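Profilin-2 (Mus musculus, PDB 2V8F) binds actin and the proline-rich stretches of partners such as the formin mDia1 and VASP, probably helping to deliver actin for filament growth. Local coordinates at residues S6-D9 with N10-D14. Sequence-based numbering, arbitrary orientation.
Sequences SYVD and NLMCD
In the amino-terminal helix 5-12 of the profilin fold, which packs beside the carboxy-terminal helix 121-137 over the antiparallel sheet to form the poly-proline binding surface, Asn10, Leu11 and Met12 bond back to Ser6, Tyr7 and Val8 in i to i+4 steps. Asn10 N donates to Ser6 O at 3.0 Å, and the N-H of Leu11 reaches Tyr7 O at an N-H...O angle of 155°. Met12 N is shared: beside its i to i+4 bond to Val8 O, the stronger of the two, it makes a weak i to i+3 bond, 3.2 Å long, to Asp9 O. Asp9 O also accepts the side-chain amide of Gln41 of the second subunit, and Ala36 of that second subunit packs on Asp9 and Met12.

The side chains of Tyr7 and Leu11, one turn apart, both pack on helix 121-137 and strand 19-24. Leu11 is buried, with CG placed anti to its carbonyl carbon (chi1 -71°), which lays that atom 3.3 Å from Tyr7 O, the same oxygen that its own N-H engages. The ring of Tyr7 meets that of Trp4 with their planes at about 45°, and its OH bonds to the backbone of the bound peptide. Asn10 lies on the same side, packing on an apolar side chain of the bound peptide and on Met131.

Another pair lies on a different side of the helix, where Val8 and Met12 both touch Thr35. The CG of Met12 meets Val8 twice, lying 3.3 Å from Val8 O and 4.4 Å from the methyl CG1.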
ATOM      1  N   SER A   6      -1.579  -7.489  -2.768  1.00 14.43           N
ATOM      2  CA  SER A   6      -1.655  -6.514  -3.864  1.00 15.63           C
ATOM      3  C   SER A   6      -3.013  -5.837  -3.947  1.00 13.41           C
ATOM      4  O   SER A   6      -3.143  -4.691  -4.396  1.00 14.96           O
ATOM      5  CB  SER A   6      -1.318  -7.205  -5.198  0.52 17.63           C
ATOM      6  OG  SER A   6      -2.291  -8.185  -5.539  0.52 20.33           O
ATOM      7  N   TYR A   7      -4.055  -6.579  -3.522  1.00 13.01           N
ATOM      8  CA  TYR A   7      -5.392  -5.955  -3.493  1.00 12.55           C
ATOM      9  C   TYR A   7      -5.499  -4.917  -2.398  1.00 11.11           C
ATOM     10  O   TYR A   7      -6.117  -3.866  -2.601  1.00 12.59           O
ATOM     11  CB  TYR A   7      -6.458  -7.056  -3.325  1.00 14.13           C
ATOM     12  CG  TYR A   7      -6.660  -7.753  -4.664  1.00 14.85           C
ATOM     13  CD1 TYR A   7      -7.809  -7.470  -5.376  1.00 17.92           C
ATOM     14  CD2 TYR A   7      -5.741  -8.678  -5.203  1.00 15.26           C
ATOM     15  CE1 TYR A   7      -8.083  -8.057  -6.592  1.00 19.17           C
ATOM     16  CE2 TYR A   7      -6.017  -9.263  -6.444  1.00 19.16           C
ATOM     17  CZ  TYR A   7      -7.166  -8.955  -7.122  1.00 21.41           C
ATOM     18  OH  TYR A   7      -7.448  -9.510  -8.330  1.00 25.51           O
ATOM     19  N   VAL A   8      -4.915  -5.211  -1.248  1.00 11.52           N
ATOM     20  CA  VAL A   8      -4.807  -4.179  -0.212  1.00 10.93           C
ATOM     21  C   VAL A   8      -4.057  -2.979  -0.734  1.00 11.76           C
ATOM     22  O   VAL A   8      -4.503  -1.840  -0.494  1.00 12.26           O
ATOM     23  CB  VAL A   8      -4.174  -4.788   1.056  1.00 11.36           C
ATOM     24  CG1 VAL A   8      -3.920  -3.758   2.145  1.00 14.02           C
ATOM     25  CG2 VAL A   8      -5.020  -5.875   1.704  1.00 13.96           C
ATOM     26  N   ASP A   9      -2.934  -3.227  -1.392  1.00 12.28           N
ATOM     27  CA  ASP A   9      -2.148  -2.110  -1.963  1.00 13.71           C
ATOM     28  C   ASP A   9      -3.016  -1.220  -2.853  1.00 13.62           C
ATOM     29  O   ASP A   9      -2.956  -0.005  -2.809  1.00 14.21           O
ATOM     30  CB  ASP A   9      -0.990  -2.692  -2.748  1.00 15.73           C
ATOM     31  CG  ASP A   9       0.126  -3.310  -1.987  1.00 16.74           C
ATOM     32  OD1 ASP A   9       0.103  -3.171  -0.754  1.00 15.78           O
ATOM     33  OD2 ASP A   9       1.047  -3.960  -2.565  1.00 19.22           O
ATOM     34  N   ASN A  10      -3.788  -1.854  -3.717  1.00 14.16           N
ATOM     35  CA  ASN A  10      -4.616  -1.152  -4.681  1.00 15.06           C
ATOM     36  C   ASN A  10      -5.631  -0.291  -3.941  1.00 14.34           C
ATOM     37  O   ASN A  10      -5.842   0.872  -4.253  1.00 16.32           O
ATOM     38  CB  ASN A  10      -5.230  -2.200  -5.607  1.00 18.59           C
ATOM     39  CG  ASN A  10      -6.224  -1.556  -6.534  1.00 24.21           C
ATOM     40  OD1 ASN A  10      -7.329  -1.131  -6.168  1.00 23.01           O
ATOM     41  ND2 ASN A  10      -5.808  -1.464  -7.783  1.00 27.51           N
ATOM     42  N   LEU A  11      -6.232  -0.862  -2.903  1.00 12.64           N
ATOM     43  CA  LEU A  11      -7.274  -0.126  -2.166  1.00 13.31           C
ATOM     44  C   LEU A  11      -6.690   1.045  -1.396  1.00 14.10           C
ATOM     45  O   LEU A  11      -7.402   1.991  -1.067  1.00 18.13           O
ATOM     46  CB  LEU A  11      -7.974  -1.086  -1.217  1.00 13.14           C
ATOM     47  CG  LEU A  11      -8.878  -2.144  -1.877  1.00 13.87           C
ATOM     48  CD1 LEU A  11      -9.176  -3.291  -0.929  1.00 15.82           C
ATOM     49  CD2 LEU A  11     -10.143  -1.518  -2.423  1.00 16.44           C
ATOM     50  N   MET A  12      -5.417   0.962  -1.043  1.00 13.02           N
ATOM     51  CA  MET A  12      -4.718   2.013  -0.314  1.00 13.01           C
ATOM     52  C   MET A  12      -4.065   3.062  -1.220  1.00 13.20           C
ATOM     53  O   MET A  12      -3.579   4.061  -0.709  1.00 15.13           O
ATOM     54  CB  MET A  12      -3.629   1.408   0.563  1.00 12.84           C
ATOM     55  CG  MET A  12      -4.180   0.561   1.691  1.00 12.30           C
ATOM     56  SD  MET A  12      -4.986   1.515   2.972  1.00 13.50           S
ATOM     57  CE  MET A  12      -3.510   2.153   3.796  1.00 15.47           C
ATOM     58  N   CYS A  13      -3.991   2.818  -2.516  1.00 15.26           N
ATOM     59  CA  CYS A  13      -3.091   3.661  -3.299  1.00 17.95           C
ATOM     60  C   CYS A  13      -3.522   5.111  -3.394  1.00 21.48           C
ATOM     61  O   CYS A  13      -2.624   5.934  -3.606  1.00 23.92           O
ATOM     62  CB  CYS A  13      -3.033   3.051  -4.706  0.51 20.01           C
ATOM     63  SG  CYS A  13      -1.781   3.900  -5.692  0.51 23.91           S
ATOM     64  N   ASP A  14      -4.810   5.413  -3.254  1.00 20.88           N
ATOM     65  CA  ASP A  14      -5.221   6.804  -3.508  1.00 24.48           C
ATOM     66  C   ASP A  14      -5.003   7.711  -2.306  1.00 24.38           C
ATOM     67  O   ASP A  14      -5.325   8.905  -2.349  1.00 27.74           O
ATOM     68  CB  ASP A  14      -6.679   6.818  -3.991  1.00 26.66           C
ATOM     69  CG  ASP A  14      -7.729   6.377  -3.011  1.00 31.24           C
ATOM     70  OD1 ASP A  14      -7.433   6.295  -1.800  1.00 31.89           O
ATOM     71  OD2 ASP A  14      -8.892   6.108  -3.441  1.00 35.25           O
TER